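Local coordinates for ChloroPhenol Reduction gene K (Desulfitobacterium dehalogenans, PDB 2H6C), which probably acts as a CRP-like, DNA-binding transcriptional regulator that controls halorespiration genes in response to chlorinated phenols, at residues M53-D58 with C105-E110. Residues are numbered along the deposited sequence; the frame is centred on the assembly and turned at random.
Sequences MIFLMD and CWFSEE
Met-53 and Phe-55 pair with Phe-107 and Cys-105 through backbone hydrogen bonds, joining the central antiparallel strands of a sheet in the cupin-type cyclic nucleotide-binding domain. Cys-105 N reaches Phe-55 O at 2.7 Å, and Phe-107 N meets Met-53 O at 2.8 Å; Phe-55 N returns a bond to Cys-105 O at 2.8 Å, whereas that from Met-53 N to Phe-107 O is weak. Between them, the non-hydrogen-bonded pair Ile-54 and Trp-106 lies side by side on one face of the sheet. With its CG1 anti to the carbonyl carbon (chi1 -58°), Ile-54 sets this methylene over the centre of the indole six-membered ring at 3.7 Å, a CH-pi contact, while CD1 covers CZ2 and CH2, and CG2 sits near NE1. Arg-35 adds a cation-pi contact to the indole. An alanine in place of Trp-106 would probably leave Ile-54 CG1 and CD1 without the indole face they pack on and Arg-35 without its aromatic partner. On the other face, Phe-55 CB approaches the edge of the Phe-107 ring, 3.7 Å from CE1, and Cys-105 SG lies over a face of that ring, offset toward its rim; Leu-25 of helix 23-26 touches both phenylalanines. Met-57 CE touches Cys-105 CB at 4.0 Å. The backbone bonds thus fix the strand register, while a CH-pi contact holds one face and apolar contacts the other.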
ATOM      1  N   MET A  53     -23.688   1.653  -2.081  1.00 76.86           N
ATOM      2  CA  MET A  53     -22.959   1.425  -3.271  1.00 77.47           C
ATOM      3  C   MET A  53     -23.306   2.549  -4.305  1.00 77.42           C
ATOM      4  O   MET A  53     -24.456   3.016  -4.412  1.00 77.62           O
ATOM      5  CB  MET A  53     -23.278   0.015  -3.778  1.00 77.98           C
ATOM      6  CG  MET A  53     -22.872  -1.081  -2.814  1.00 79.97           C
ATOM      7  SD  MET A  53     -21.248  -0.798  -1.981  1.00 86.85           S
ATOM      8  CE  MET A  53     -20.023  -0.452  -3.301  1.00 83.83           C
ATOM      9  N   ILE A  54     -22.319   3.035  -5.040  1.00 76.78           N
ATOM     10  CA  ILE A  54     -22.617   4.114  -5.970  1.00 76.19           C
ATOM     11  C   ILE A  54     -22.294   3.635  -7.349  1.00 76.37           C
ATOM     12  O   ILE A  54     -21.118   3.467  -7.716  1.00 75.86           O
ATOM     13  CB  ILE A  54     -21.827   5.380  -5.696  1.00 75.83           C
ATOM     14  CG1 ILE A  54     -22.105   5.875  -4.280  1.00 75.53           C
ATOM     15  CG2 ILE A  54     -22.211   6.421  -6.716  1.00 74.82           C
ATOM     16  CD1 ILE A  54     -21.010   6.736  -3.683  1.00 75.69           C
ATOM     17  N   PHE A  55     -23.357   3.400  -8.103  1.00 76.49           N
ATOM     18  CA  PHE A  55     -23.215   2.877  -9.420  1.00 76.74           C
ATOM     19  C   PHE A  55     -23.096   4.053 -10.361  1.00 77.25           C
ATOM     20  O   PHE A  55     -23.941   4.967 -10.386  1.00 77.57           O
ATOM     21  CB  PHE A  55     -24.388   2.002  -9.821  1.00 76.76           C
ATOM     22  CG  PHE A  55     -24.242   1.436 -11.193  1.00 76.19           C
ATOM     23  CD1 PHE A  55     -23.256   0.509 -11.447  1.00 75.62           C
ATOM     24  CD2 PHE A  55     -25.042   1.850 -12.218  1.00 75.81           C
ATOM     25  CE1 PHE A  55     -23.066  -0.006 -12.675  1.00 75.18           C
ATOM     26  CE2 PHE A  55     -24.853   1.325 -13.470  1.00 77.94           C
ATOM     27  CZ  PHE A  55     -23.847   0.387 -13.688  1.00 76.27           C
ATOM     28  N   LEU A  56     -22.036   4.004 -11.152  1.00 77.15           N
ATOM     29  CA  LEU A  56     -21.654   5.131 -11.949  1.00 76.89           C
ATOM     30  C   LEU A  56     -22.191   4.915 -13.373  1.00 76.83           C
ATOM     31  O   LEU A  56     -21.536   4.330 -14.233  1.00 76.52           O
ATOM     32  CB  LEU A  56     -20.145   5.276 -11.862  1.00 76.27           C
ATOM     33  CG  LEU A  56     -19.624   6.688 -11.808  1.00 76.04           C
ATOM     34  CD1 LEU A  56     -18.348   6.708 -11.090  1.00 76.19           C
ATOM     35  CD2 LEU A  56     -19.435   7.223 -13.214  1.00 78.58           C
ATOM     36  N   MET A  57     -23.400   5.400 -13.612  1.00 76.80           N
ATOM     37  CA  MET A  57     -24.035   5.181 -14.912  1.00 77.47           C
ATOM     38  C   MET A  57     -23.330   5.925 -16.038  1.00 78.16           C
ATOM     39  O   MET A  57     -23.169   5.356 -17.105  1.00 78.31           O
ATOM     40  CB  MET A  57     -25.505   5.605 -14.939  1.00 77.47           C
ATOM     41  CG  MET A  57     -26.206   5.575 -13.616  1.00 77.68           C
ATOM     42  SD  MET A  57     -27.953   5.456 -13.855  1.00 76.01           S
ATOM     43  CE  MET A  57     -28.553   6.840 -12.975  1.00 77.66           C
ATOM     44  N   ASP A  58     -22.978   7.196 -15.830  1.00 78.51           N
ATOM     45  CA  ASP A  58     -22.116   7.898 -16.773  1.00 79.28           C
ATOM     46  C   ASP A  58     -21.417   9.131 -16.274  1.00 79.18           C
ATOM     47  O   ASP A  58     -22.045  10.066 -15.763  1.00 79.65           O
ATOM     48  CB  ASP A  58     -22.845   8.283 -18.057  1.00 79.69           C
ATOM     49  CG  ASP A  58     -22.278   7.526 -19.277  1.00 84.13           C
ATOM     50  OD1 ASP A  58     -21.133   7.868 -19.784  1.00 85.91           O
ATOM     51  OD2 ASP A  58     -22.983   6.556 -19.704  1.00 88.43           O
ATOM     52  N   CYS A 105     -26.283   6.147  -9.772  1.00 74.85           N
ATOM     53  CA  CYS A 105     -27.393   5.532  -9.071  1.00 74.93           C
ATOM     54  C   CYS A 105     -26.930   4.946  -7.772  1.00 74.52           C
ATOM     55  O   CYS A 105     -26.048   4.130  -7.769  1.00 74.21           O
ATOM     56  CB  CYS A 105     -28.009   4.410  -9.873  1.00 75.24           C
ATOM     57  SG  CYS A 105     -29.389   3.666  -8.996  1.00 74.60           S
ATOM     58  N   TRP A 106     -27.580   5.331  -6.689  1.00 74.31           N
ATOM     59  CA  TRP A 106     -27.140   4.979  -5.362  1.00 74.14           C
ATOM     60  C   TRP A 106     -27.953   3.804  -4.951  1.00 73.83           C
ATOM     61  O   TRP A 106     -29.165   3.814  -5.120  1.00 73.97           O
ATOM     62  CB  TRP A 106     -27.340   6.152  -4.386  1.00 74.16           C
ATOM     63  CG  TRP A 106     -26.350   7.224  -4.627  1.00 74.27           C
ATOM     64  CD1 TRP A 106     -26.090   7.840  -5.832  1.00 75.28           C
ATOM     65  CD2 TRP A 106     -25.428   7.786  -3.687  1.00 73.38           C
ATOM     66  NE1 TRP A 106     -25.072   8.764  -5.679  1.00 75.47           N
ATOM     67  CE2 TRP A 106     -24.658   8.750  -4.373  1.00 74.60           C
ATOM     68  CE3 TRP A 106     -25.172   7.571  -2.341  1.00 74.20           C
ATOM     69  CZ2 TRP A 106     -23.659   9.496  -3.745  1.00 74.83           C
ATOM     70  CZ3 TRP A 106     -24.161   8.317  -1.719  1.00 74.06           C
ATOM     71  CH2 TRP A 106     -23.423   9.253  -2.418  1.00 74.03           C
ATOM     72  N   PHE A 107     -27.278   2.808  -4.391  1.00 73.41           N
ATOM     73  CA  PHE A 107     -27.909   1.552  -4.007  1.00 73.24           C
ATOM     74  C   PHE A 107     -27.744   1.296  -2.526  1.00 73.01           C
ATOM     75  O   PHE A 107     -26.652   1.140  -2.047  1.00 72.54           O
ATOM     76  CB  PHE A 107     -27.288   0.379  -4.782  1.00 72.87           C
ATOM     77  CG  PHE A 107     -27.776   0.253  -6.196  1.00 71.89           C
ATOM     78  CD1 PHE A 107     -26.905   0.363  -7.253  1.00 71.40           C
ATOM     79  CD2 PHE A 107     -29.107   0.017  -6.472  1.00 71.41           C
ATOM     80  CE1 PHE A 107     -27.356   0.250  -8.560  1.00 71.44           C
ATOM     81  CE2 PHE A 107     -29.561  -0.110  -7.803  1.00 71.58           C
ATOM     82  CZ  PHE A 107     -28.687   0.014  -8.830  1.00 71.03           C
ATOM     83  N   SER A 108     -28.843   1.259  -1.798  1.00 73.60           N
ATOM     84  CA  SER A 108     -28.784   0.948  -0.382  1.00 74.01           C
ATOM     85  C   SER A 108     -28.626  -0.542  -0.179  1.00 75.01           C
ATOM     86  O   SER A 108     -28.914  -1.344  -1.096  1.00 75.69           O
ATOM     87  CB  SER A 108     -30.084   1.320   0.253  1.00 73.73           C
ATOM     88  OG  SER A 108     -31.107   0.671  -0.455  1.00 72.38           O
ATOM     89  N   GLU A 109     -28.225  -0.925   1.029  1.00 74.85           N
ATOM     90  CA  GLU A 109     -28.328  -2.315   1.394  1.00 75.29           C
ATOM     91  C   GLU A 109     -29.757  -2.756   1.095  1.00 75.18           C
ATOM     92  O   GLU A 109     -29.973  -3.639   0.277  1.00 75.23           O
ATOM     93  CB  GLU A 109     -27.962  -2.536   2.861  1.00 75.14           C
ATOM     94  CG  GLU A 109     -27.677  -3.973   3.224  1.00 75.46           C
ATOM     95  CD  GLU A 109     -27.403  -4.122   4.709  1.00 76.95           C
ATOM     96  OE1 GLU A 109     -26.481  -3.424   5.200  1.00 80.42           O
ATOM     97  OE2 GLU A 109     -28.108  -4.917   5.390  1.00 77.85           O
ATOM     98  N   GLU A 110     -30.736  -2.083   1.700  1.00 75.87           N
ATOM     99  CA  GLU A 110     -32.143  -2.540   1.659  1.00 75.97           C
ATOM    100  C   GLU A 110     -32.517  -2.731   0.215  1.00 76.51           C
ATOM    101  O   GLU A 110     -33.096  -3.759  -0.163  1.00 76.47           O
ATOM    102  CB  GLU A 110     -33.099  -1.556   2.339  1.00 75.45           C
TER